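Local coordinates for protein EF0056 (Enterococcus faecalis, PDB 6ORI) that is an enterococcal surface protein of unknown function, with an immunoglobulin-like N-terminal region, and may take part in biofilm formation, at residues 13-18 / 216-221; 66-71 / 117-122; 80-85 / 142-147. All blocks are in the same frame, centred on the assembly; numbering follows the deposited sequence.

The three contacts form a well-spread triangle, with centres about 26 Å (contacts 1 and 2), 27 Å (contacts 1 and 3) and 23 Å (contacts 2 and 3) apart; none touches another. Contacts 2 and 3 belong to the same large antiparallel sheet, and their segments alternate along the chain: 66-71, 80-85, 117-122, 142-147. Contact 1 encloses both, since 13-18 precedes that sheet whereas 216-221 lies on strand 211-221, an outermost strand of the next, five-stranded sheet. Contact 2 lies where strand 68-74 meets the end of strand 113-117, contact 3 where strands 82-87 and 135-144 pair, and contact 1 joins the N-terminal loop to the following sheet of this immunoglobulin-like surface region.

Contact 1 of 3, residues 13-18 / 216-221; sequences SASGNT and VNTKYE
OG of Ser-15, side by side with OG1 of Thr-218, is gripped by two groups: a water donates to it, and it is hydrogen-bonded to the carbonyl O of Tyr-397. OG1 of Thr-218 bonds to that same carbonyl, so both side chains converge on one acceptor, with OG and OG1 3.6 Å apart. With chi1 at 71°, OG1 of Thr-218 stands between its own backbone N and carbonyl carbon, a crowded position that brings it 3.1 Å from CA of Ser-15.

The direct link between the two residues is the backbone bond from Ser-15 N to Thr-218 O, 2.9 Å long and nearly straight at 166°, although the donor stands well above the carbonyl plane. The same oxygen also receives a CA-H...O contact from Ala-14 CA at 3.2 Å. Beside it, CB of Ala-14 rests on ND2 of Asn-217, whose amide is placed by a hydrogen bond of OD1 to Thr-187 N. Waters extend the pairing in both directions: one donates to Ser-13 O and accepts from Tyr-220 N, while the water on Ser-15 OG, 2.7 Å from it, accepts from Thr-218 N.

The loop is shaped by two overlapping beta turns. Gly-16 N bonds to Ser-13 O at 2.9 Å in a type II turn, and Asn-17 N to Ala-14 O at 3.2 Å in a type I' turn; Ser-15 has the left-handed backbone conformation (phi 63°) that both require.

Strand 211-221 is an outermost strand of its five-stranded sheet, paired on one edge with strand 239-248, as in the bonds of Asn-217 to Asp-243 and Lys-219 to Ile-241. The loop lies against it, with Thr-187 of strand 184-189 touching Ala-14 and Ser-15, and strand 394-398 supplying Tyr-397 and packing Tyr-398 against Thr-218.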
loop_
_atom_site.group_PDB
_atom_site.type_symbol
_atom_site.label_atom_id
_atom_site.label_comp_id
_atom_site.label_asym_id
_atom_site.label_seq_id
_atom_site.Cartn_x
_atom_site.Cartn_y
_atom_site.Cartn_z
ATOM N N SER A 13 3.731 11.281 7.664
ATOM C CA SER A 13 3.132 9.951 7.780
ATOM C C SER A 13 2.547 9.463 6.455
ATOM O O SER A 13 2.143 10.261 5.592
ATOM C CB SER A 13 2.029 9.951 8.841
ATOM O OG SER A 13 2.558 10.255 10.122
ATOM N N ALA A 14 2.467 8.149 6.307
ATOM C CA ALA A 14 1.889 7.578 5.097
ATOM C C ALA A 14 0.449 8.057 4.988
ATOM O O ALA A 14 -0.300 8.063 5.984
ATOM C CB ALA A 14 1.968 6.064 5.130
ATOM N N SER A 15 0.075 8.507 3.795
ATOM C CA SER A 15 -1.258 9.035 3.516
ATOM C C SER A 15 -1.581 10.296 4.322
ATOM O O SER A 15 -2.717 10.718 4.334
ATOM C CB SER A 15 -2.342 7.958 3.723
ATOM O OG SER A 15 -2.154 6.837 2.858
ATOM N N GLY A 16 -0.588 10.899 4.975
ATOM C CA GLY A 16 -0.856 12.073 5.802
ATOM C C GLY A 16 -1.765 11.773 6.979
ATOM O O GLY A 16 -2.392 12.680 7.527
ATOM N N ASN A 17 -1.841 10.503 7.367
ATOM C CA ASN A 17 -2.724 10.070 8.440
ATOM C C ASN A 17 -2.318 10.778 9.717
ATOM O O ASN A 17 -1.149 10.771 10.093
ATOM C CB ASN A 17 -2.624 8.552 8.587
ATOM C CG ASN A 17 -3.554 8.006 9.637
ATOM O OD1 ASN A 17 -4.732 8.355 9.680
ATOM N ND2 ASN A 17 -3.031 7.137 10.491
ATOM N N THR A 18 -3.301 11.359 10.400
ATOM C CA THR A 18 -3.015 12.277 11.496
ATOM C C THR A 18 -2.812 11.588 12.844
ATOM O O THR A 18 -2.017 12.055 13.663
ATOM C CB THR A 18 -4.121 13.334 11.625
ATOM O OG1 THR A 18 -5.400 12.689 11.690
ATOM C CG2 THR A 18 -4.091 14.280 10.427
ATOM N N VAL A 216 -0.545 1.036 -3.268
ATOM C CA VAL A 216 0.046 2.359 -3.412
ATOM C C VAL A 216 0.067 3.060 -2.058
ATOM O O VAL A 216 -0.997 3.305 -1.478
ATOM C CB VAL A 216 -0.735 3.187 -4.439
ATOM C CG1 VAL A 216 -0.245 4.622 -4.454
ATOM C CG2 VAL A 216 -0.578 2.598 -5.821
ATOM N N ASN A 217 1.271 3.359 -1.576
ATOM C CA ASN A 217 1.495 4.151 -0.357
ATOM C C ASN A 217 1.843 5.551 -0.824
ATOM O O ASN A 217 2.421 5.730 -1.908
ATOM C CB ASN A 217 2.678 3.601 0.455
ATOM C CG ASN A 217 2.338 3.235 1.934
ATOM O OD1 ASN A 217 1.285 2.705 2.260
ATOM N ND2 ASN A 217 3.276 3.526 2.824
ATOM N N THR A 218 1.467 6.547 -0.049
ATOM C CA THR A 218 1.714 7.936 -0.380
ATOM C C THR A 218 2.406 8.603 0.788
ATOM O O THR A 218 2.264 8.189 1.945
ATOM C CB THR A 218 0.417 8.699 -0.676
ATOM O OG1 THR A 218 -0.312 8.878 0.540
ATOM C CG2 THR A 218 -0.455 7.980 -1.703
ATOM N N LYS A 219 3.177 9.622 0.484
ATOM C CA LYS A 219 3.863 10.392 1.501
ATOM C C LYS A 219 4.116 11.785 0.967
ATOM O O LYS A 219 4.415 11.950 -0.214
ATOM C CB LYS A 219 5.210 9.747 1.831
ATOM C CG LYS A 219 5.967 10.445 2.932
ATOM C CD LYS A 219 7.358 9.891 3.123
ATOM C CE LYS A 219 8.062 10.665 4.223
ATOM N NZ LYS A 219 9.459 10.192 4.459
ATOM N N TYR A 220 3.928 12.793 1.794
ATOM C CA TYR A 220 4.467 14.112 1.483
ATOM C C TYR A 220 5.930 14.167 1.904
ATOM O O TYR A 220 6.251 13.988 3.083
ATOM C CB TYR A 220 3.697 15.205 2.210
ATOM C CG TYR A 220 4.411 16.523 2.092
ATOM C CD1 TYR A 220 4.299 17.284 0.941
ATOM C CD2 TYR A 220 5.232 16.985 3.119
ATOM C CE1 TYR A 220 4.963 18.496 0.822
ATOM C CE2 TYR A 220 5.901 18.187 3.010
ATOM C CZ TYR A 220 5.764 18.935 1.860
ATOM O OH TYR A 220 6.439 20.129 1.754
ATOM N N GLU A 221 6.831 14.408 0.955
ATOM C CA GLU A 221 8.253 14.536 1.246
ATOM C C GLU A 221 8.633 16.016 1.220
ATOM O O GLU A 221 8.123 16.797 0.404
ATOM C CB GLU A 221 9.142 13.759 0.254
ATOM C CG GLU A 221 9.379 12.268 0.564
ATOM C CD GLU A 221 10.260 12.004 1.791
ATOM O OE1 GLU A 221 10.569 12.972 2.531
ATOM O OE2 GLU A 221 10.632 10.829 2.018
HETATM O O HOH W 1 2.881 12.612 4.515
HETATM O O HOH W 2 0.118 5.539 2.314
HETATM O O HOH W 3 -2.586 4.883 0.451
#

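Contact 2 of 3, residues 66-71 / 117-122; sequences ANWEIR and NYIRAN
Trp-68 and Tyr-118 are joined by a straight backbone bond, Tyr-118 N to Trp-68 O at 3.0 Å (172°). CB of Trp-68 touches CB of Tyr-118 at 3.8 Å. The bond adjoins the antiparallel, non-hydrogen-bonded pair of Glu-69 with Asn-117. CG of Tyr-118 lies anti to its backbone N (chi1 -177°), and ring atom CD2 meets CD1 of Ile-70 at 3.9 Å. The indole edge, at CD1 of Trp-68, lies 4.0 Å from CG1 of Ile-119. CG of Asn-122 comes within 3.5 Å of Ala-66 N, and Ala-66 CB lies by Asn-117 ND2.

Bridging waters complete this first shell. One donates to Trp-68 O, which thus takes two donors, and accepts from Ile-119 N. Asn-117 OD1 accepts from two more, shared with Ala-66 O and Glu-69 OE2, while its ND2 donates in plane to Asn-122 O at 2.8 Å, holding the amide in place.

In the second shell, Arg-71 grips Glu-69 OE1 side-on with NE and NH2, Tyr-118 OH is bonded to His-59, and Phe-31 meets both Trp-68 and Tyr-118 edge-to-face.

Trp-68, Ile-70 and Tyr-118 thus pack on one side, and Glu-69 and Asn-117 carry waters on the other.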
loop_
_atom_site.group_PDB
_atom_site.type_symbol
_atom_site.label_atom_id
_atom_site.label_comp_id
_atom_site.label_asym_id
_atom_site.label_seq_id
_atom_site.Cartn_x
_atom_site.Cartn_y
_atom_site.Cartn_z
ATOM N N ALA A 66 8.903 -14.386 19.233
ATOM C CA ALA A 66 7.790 -13.480 19.445
ATOM C C ALA A 66 8.200 -12.015 19.393
ATOM O O ALA A 66 7.376 -11.154 19.648
ATOM C CB ALA A 66 7.157 -13.777 20.788
ATOM N N ASN A 67 9.447 -11.711 19.049
ATOM C CA ASN A 67 9.859 -10.318 18.959
ATOM C C ASN A 67 9.032 -9.484 17.981
ATOM O O ASN A 67 8.824 -8.292 18.183
ATOM C CB ASN A 67 11.322 -10.220 18.553
ATOM C CG ASN A 67 11.818 -8.800 18.573
ATOM O OD1 ASN A 67 11.849 -8.159 19.629
ATOM N ND2 ASN A 67 12.146 -8.262 17.410
ATOM N N TRP A 68 8.639 -10.138 16.901
ATOM C CA TRP A 68 8.055 -9.500 15.734
ATOM C C TRP A 68 6.548 -9.550 15.839
ATOM O O TRP A 68 5.949 -10.624 15.868
ATOM C CB TRP A 68 8.529 -10.235 14.499
ATOM C CG TRP A 68 10.010 -10.431 14.460
ATOM C CD1 TRP A 68 10.661 -11.610 14.589
ATOM C CD2 TRP A 68 11.022 -9.423 14.306
ATOM N NE1 TRP A 68 12.024 -11.411 14.524
ATOM C CE2 TRP A 68 12.267 -10.077 14.347
ATOM C CE3 TRP A 68 11.000 -8.039 14.145
ATOM C CZ2 TRP A 68 13.470 -9.401 14.237
ATOM C CZ3 TRP A 68 12.197 -7.368 14.013
ATOM C CH2 TRP A 68 13.418 -8.051 14.062
ATOM N N GLU A 69 5.944 -8.369 15.893
ATOM C CA GLU A 69 4.493 -8.257 16.087
ATOM C C GLU A 69 3.853 -7.435 14.983
ATOM O O GLU A 69 4.240 -6.296 14.729
ATOM C CB GLU A 69 4.199 -7.618 17.429
ATOM C CG GLU A 69 2.729 -7.513 17.759
ATOM C CD GLU A 69 2.538 -7.063 19.176
ATOM O OE1 GLU A 69 2.538 -5.831 19.399
ATOM O OE2 GLU A 69 2.463 -7.945 20.056
ATOM N N ILE A 70 2.857 -8.018 14.339
ATOM C CA ILE A 70 2.098 -7.333 13.316
ATOM C C ILE A 70 1.022 -6.526 14.006
ATOM O O ILE A 70 0.331 -7.043 14.909
ATOM C CB ILE A 70 1.434 -8.348 12.368
ATOM C CG1 ILE A 70 2.491 -9.142 11.579
ATOM C CG2 ILE A 70 0.459 -7.643 11.393
ATOM C CD1 ILE A 70 1.920 -10.324 10.824
ATOM N N ARG A 71 0.907 -5.262 13.637
ATOM C CA ARG A 71 -0.147 -4.409 14.122
ATOM C C ARG A 71 -1.027 -3.972 12.978
ATOM O O ARG A 71 -0.548 -3.686 11.874
ATOM C CB ARG A 71 0.408 -3.223 14.897
ATOM C CG ARG A 71 0.954 -3.715 16.247
ATOM C CD ARG A 71 1.311 -2.640 17.204
ATOM N NE ARG A 71 1.861 -3.228 18.417
ATOM C CZ ARG A 71 2.373 -2.519 19.406
ATOM N NH1 ARG A 71 2.436 -1.198 19.332
ATOM N NH2 ARG A 71 2.856 -3.146 20.458
ATOM N N ASN A 117 1.232 -12.050 16.406
ATOM C CA ASN A 117 2.634 -12.276 16.163
ATOM C C ASN A 117 2.883 -12.571 14.693
ATOM O O ASN A 117 2.093 -13.214 14.021
ATOM C CB ASN A 117 3.156 -13.404 17.048
ATOM C CG ASN A 117 3.271 -12.993 18.490
ATOM O OD1 ASN A 117 3.163 -11.818 18.818
ATOM N ND2 ASN A 117 3.561 -13.955 19.351
ATOM N N TYR A 118 4.012 -12.108 14.193
ATOM C CA TYR A 118 4.406 -12.407 12.825
ATOM C C TYR A 118 4.753 -13.888 12.620
ATOM O O TYR A 118 4.373 -14.471 11.610
ATOM C CB TYR A 118 5.603 -11.507 12.440
ATOM C CG TYR A 118 6.082 -11.662 11.008
ATOM C CD1 TYR A 118 6.894 -12.718 10.638
ATOM C CD2 TYR A 118 5.725 -10.745 10.023
ATOM C CE1 TYR A 118 7.336 -12.865 9.320
ATOM C CE2 TYR A 118 6.165 -10.885 8.713
ATOM C CZ TYR A 118 6.971 -11.943 8.381
ATOM O OH TYR A 118 7.407 -12.084 7.080
ATOM N N ILE A 119 5.475 -14.479 13.576
ATOM C CA ILE A 119 6.091 -15.781 13.375
ATOM C C ILE A 119 5.148 -16.894 13.785
ATOM O O ILE A 119 4.639 -16.915 14.925
ATOM C CB ILE A 119 7.414 -15.889 14.156
ATOM C CG1 ILE A 119 8.419 -14.844 13.655
ATOM C CG2 ILE A 119 7.976 -17.300 14.086
ATOM C CD1 ILE A 119 9.071 -15.174 12.312
ATOM N N ARG A 120 4.947 -17.823 12.855
ATOM C CA ARG A 120 3.949 -18.857 13.008
ATOM C C ARG A 120 4.159 -19.724 14.251
ATOM O O ARG A 120 3.191 -20.072 14.926
ATOM C CB ARG A 120 3.902 -19.722 11.754
ATOM C CG ARG A 120 2.699 -20.670 11.761
ATOM C CD ARG A 120 2.572 -21.431 10.474
ATOM N NE ARG A 120 3.740 -22.266 10.238
ATOM C CZ ARG A 120 3.982 -22.914 9.111
ATOM N NH1 ARG A 120 3.173 -22.794 8.081
ATOM N NH2 ARG A 120 5.078 -23.643 8.996
ATOM N N ALA A 121 5.410 -20.083 14.542
ATOM C CA ALA A 121 5.720 -20.937 15.696
ATOM C C ALA A 121 5.523 -20.241 17.016
ATOM O O ALA A 121 5.568 -20.897 18.064
ATOM C CB ALA A 121 7.137 -21.445 15.615
ATOM N N ASN A 122 5.319 -18.934 16.987
ATOM C CA ASN A 122 5.001 -18.165 18.179
ATOM C C ASN A 122 3.541 -17.705 18.146
ATOM O O ASN A 122 3.241 -16.539 18.385
ATOM C CB ASN A 122 5.978 -16.996 18.303
ATOM C CG ASN A 122 7.397 -17.465 18.430
ATOM O OD1 ASN A 122 8.154 -17.495 17.446
ATOM N ND2 ASN A 122 7.777 -17.848 19.641
HETATM O O HOH W 4 4.893 -10.643 20.491
HETATM O O HOH W 5 6.524 -13.254 16.093
HETATM O O HOH W 6 1.054 -10.209 19.556
#

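Contact 3 of 3, residues 80-85 / 142-147; sequences QYVEKI and ITFEKN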
loop_
_atom_site.group_PDB
_atom_site.type_symbol
_atom_site.label_atom_id
_atom_site.label_comp_id
_atom_site.label_asym_id
_atom_site.label_seq_id
_atom_site.Cartn_x
_atom_site.Cartn_y
_atom_site.Cartn_z
ATOM N N GLN A 80 -14.891 1.267 16.137
ATOM C CA GLN A 80 -15.857 1.384 17.222
ATOM C C GLN A 80 -16.868 0.235 17.238
ATOM O O GLN A 80 -17.454 -0.047 18.282
ATOM C CB GLN A 80 -16.576 2.726 17.124
ATOM C CG GLN A 80 -17.433 2.845 15.888
ATOM C CD GLN A 80 -18.182 4.169 15.773
ATOM O OE1 GLN A 80 -18.670 4.700 16.765
ATOM N NE2 GLN A 80 -18.276 4.699 14.544
ATOM N N TYR A 81 -17.051 -0.430 16.100
ATOM C CA TYR A 81 -18.024 -1.518 15.975
ATOM C C TYR A 81 -17.410 -2.887 15.744
ATOM O O TYR A 81 -18.116 -3.860 15.522
ATOM C CB TYR A 81 -19.042 -1.224 14.854
ATOM C CG TYR A 81 -19.974 -0.075 15.203
ATOM C CD1 TYR A 81 -20.757 -0.131 16.349
ATOM C CD2 TYR A 81 -20.056 1.049 14.406
ATOM C CE1 TYR A 81 -21.614 0.907 16.686
ATOM C CE2 TYR A 81 -20.919 2.105 14.742
ATOM C CZ TYR A 81 -21.687 2.014 15.876
ATOM O OH TYR A 81 -22.531 3.056 16.207
ATOM N N VAL A 82 -16.092 -3.003 15.789
ATOM C CA VAL A 82 -15.451 -4.308 15.613
ATOM C C VAL A 82 -15.620 -5.143 16.878
ATOM O O VAL A 82 -15.358 -4.661 17.979
ATOM C CB VAL A 82 -13.959 -4.184 15.293
ATOM C CG1 VAL A 82 -13.269 -5.544 15.306
ATOM C CG2 VAL A 82 -13.752 -3.520 13.935
ATOM N N GLU A 83 -16.086 -6.381 16.720
ATOM C CA GLU A 83 -16.157 -7.318 17.834
ATOM C C GLU A 83 -14.982 -8.269 17.875
ATOM O O GLU A 83 -14.465 -8.559 18.952
ATOM C CB GLU A 83 -17.454 -8.126 17.787
ATOM C CG GLU A 83 -17.527 -9.103 18.968
ATOM C CD GLU A 83 -18.896 -9.674 19.223
ATOM O OE1 GLU A 83 -19.912 -9.054 18.845
ATOM O OE2 GLU A 83 -18.949 -10.773 19.825
ATOM N N LYS A 84 -14.565 -8.778 16.728
ATOM C CA LYS A 84 -13.548 -9.808 16.669
ATOM C C LYS A 84 -12.838 -9.753 15.321
ATOM O O LYS A 84 -13.463 -9.423 14.318
ATOM C CB LYS A 84 -14.279 -11.163 16.865
ATOM C CG LYS A 84 -13.551 -12.445 16.531
ATOM C CD LYS A 84 -14.491 -13.680 16.729
ATOM C CE LYS A 84 -15.830 -13.614 15.936
ATOM N NZ LYS A 84 -16.715 -14.862 16.047
ATOM N N ILE A 85 -11.542 -10.066 15.309
ATOM C CA ILE A 85 -10.782 -10.224 14.064
ATOM C C ILE A 85 -9.977 -11.508 14.201
ATOM O O ILE A 85 -9.266 -11.695 15.201
ATOM C CB ILE A 85 -9.831 -9.049 13.814
ATOM C CG1 ILE A 85 -10.581 -7.716 13.869
ATOM C CG2 ILE A 85 -9.122 -9.262 12.493
ATOM C CD1 ILE A 85 -9.707 -6.518 13.591
ATOM N N ILE A 142 -12.976 -9.819 9.682
ATOM C CA ILE A 142 -13.349 -8.805 10.664
ATOM C C ILE A 142 -14.839 -8.926 10.892
ATOM O O ILE A 142 -15.625 -8.801 9.963
ATOM C CB ILE A 142 -13.046 -7.383 10.182
ATOM C CG1 ILE A 142 -11.560 -7.200 9.794
ATOM C CG2 ILE A 142 -13.435 -6.368 11.281
ATOM C CD1 ILE A 142 -11.282 -5.901 9.030
ATOM N N THR A 143 -15.233 -9.168 12.128
ATOM C CA THR A 143 -16.641 -9.327 12.492
ATOM C C THR A 143 -17.100 -8.109 13.281
ATOM O O THR A 143 -16.490 -7.758 14.282
ATOM C CB THR A 143 -16.829 -10.594 13.346
ATOM O OG1 THR A 143 -16.452 -11.743 12.595
ATOM C CG2 THR A 143 -18.277 -10.764 13.776
ATOM N N PHE A 144 -18.225 -7.530 12.868
ATOM C CA PHE A 144 -18.760 -6.299 13.457
ATOM C C PHE A 144 -19.979 -6.553 14.331
ATOM O O PHE A 144 -20.666 -7.551 14.170
ATOM C CB PHE A 144 -19.117 -5.288 12.340
ATOM C CG PHE A 144 -17.921 -4.731 11.582
ATOM C CD1 PHE A 144 -17.419 -5.395 10.489
ATOM C CD2 PHE A 144 -17.305 -3.565 11.981
ATOM C CE1 PHE A 144 -16.309 -4.883 9.800
ATOM C CE2 PHE A 144 -16.228 -3.049 11.293
ATOM C CZ PHE A 144 -15.714 -3.732 10.206
ATOM N N GLU A 145 -20.249 -5.613 15.237
ATOM C CA GLU A 145 -21.414 -5.671 16.130
ATOM C C GLU A 145 -22.732 -5.486 15.415
ATOM O O GLU A 145 -23.780 -5.912 15.911
ATOM C CB GLU A 145 -21.319 -4.555 17.166
ATOM C CG GLU A 145 -20.158 -4.686 18.114
ATOM C CD GLU A 145 -20.017 -3.474 19.020
ATOM O OE1 GLU A 145 -20.450 -2.363 18.624
ATOM O OE2 GLU A 145 -19.465 -3.629 20.128
ATOM N N LYS A 146 -22.672 -4.804 14.278
ATOM C CA LYS A 146 -23.848 -4.468 13.472
ATOM C C LYS A 146 -23.513 -4.754 12.033
ATOM O O LYS A 146 -22.343 -4.836 11.652
ATOM C CB LYS A 146 -24.156 -2.959 13.540
ATOM C CG LYS A 146 -24.475 -2.400 14.888
ATOM C CD LYS A 146 -24.590 -0.866 14.778
ATOM C CE LYS A 146 -24.826 -0.209 16.128
ATOM N NZ LYS A 146 -26.157 -0.562 16.689
ATOM N N ASN A 147 -24.524 -4.849 11.191
ATOM C CA ASN A 147 -24.276 -4.966 9.778
ATOM C C ASN A 147 -23.666 -3.686 9.188
ATOM O O ASN A 147 -23.864 -2.591 9.719
ATOM C CB ASN A 147 -25.560 -5.309 9.043
ATOM C CG ASN A 147 -26.027 -6.720 9.335
ATOM O OD1 ASN A 147 -25.222 -7.621 9.565
ATOM N ND2 ASN A 147 -27.333 -6.926 9.315
HETATM O O HOH W 7 -16.831 -3.228 19.688
HETATM O O HOH W 8 -20.121 -6.865 20.730
HETATM O O HOH W 9 -13.879 -12.567 12.997
#
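A classic beta bulge interrupts the antiparallel pairing between strands 82-87 and 135-144: Glu-83 and Lys-84 both face Thr-143, whose O accepts from Glu-83 N at 2.8 Å and, more loosely, from Lys-84 N at 3.3 Å. The second of these donors comes on a lone pair in the carbonyl plane. In return, Thr-143 N bonds to Lys-84 O at 2.8 Å, and Glu-145 N bonds to Tyr-81 O. The extra residue shifts the register by one between the Val-82/Phe-144 and Lys-84/Thr-143 pairs.

The tight part is aliphatic and aromatic. CG2 of Val-82, set anti to its own carbonyl carbon, meets CE2 of Phe-144 at 3.7 Å and CG2 of Ile-142 at 3.9 Å; that Ile-142 methyl also reaches CG1 of Ile-85, whose side chain lies alongside and points the same way. Ile-142 and Ile-85 share one face of the sheet, where Phe-53 of strand 50-59 packs on both and Trp-114 of strand 113-117 covers Val-82 and Ile-85. Phe-144 reaches Ile-151 of helix 148-155.

The other side is polar and exposed. Lys-84 and Thr-143 lie side by side there, CE of the lysine near OG1 of the threonine. Glu-83 projects from the bulge, its carboxylate linked to water by a weak bond. Another water donates to Val-82 O and to Glu-145 OE2, although Glu-145 has two conformers and its side-chain bonds are correspondingly less certain.

At the end of the pair Tyr-81 lies between two side chains: CG of Gln-80 is over one face of the ring, and over the opposite face CD of Lys-146 makes a CH-pi contact, 4.2 Å from the ring centroid and 22° off its normal.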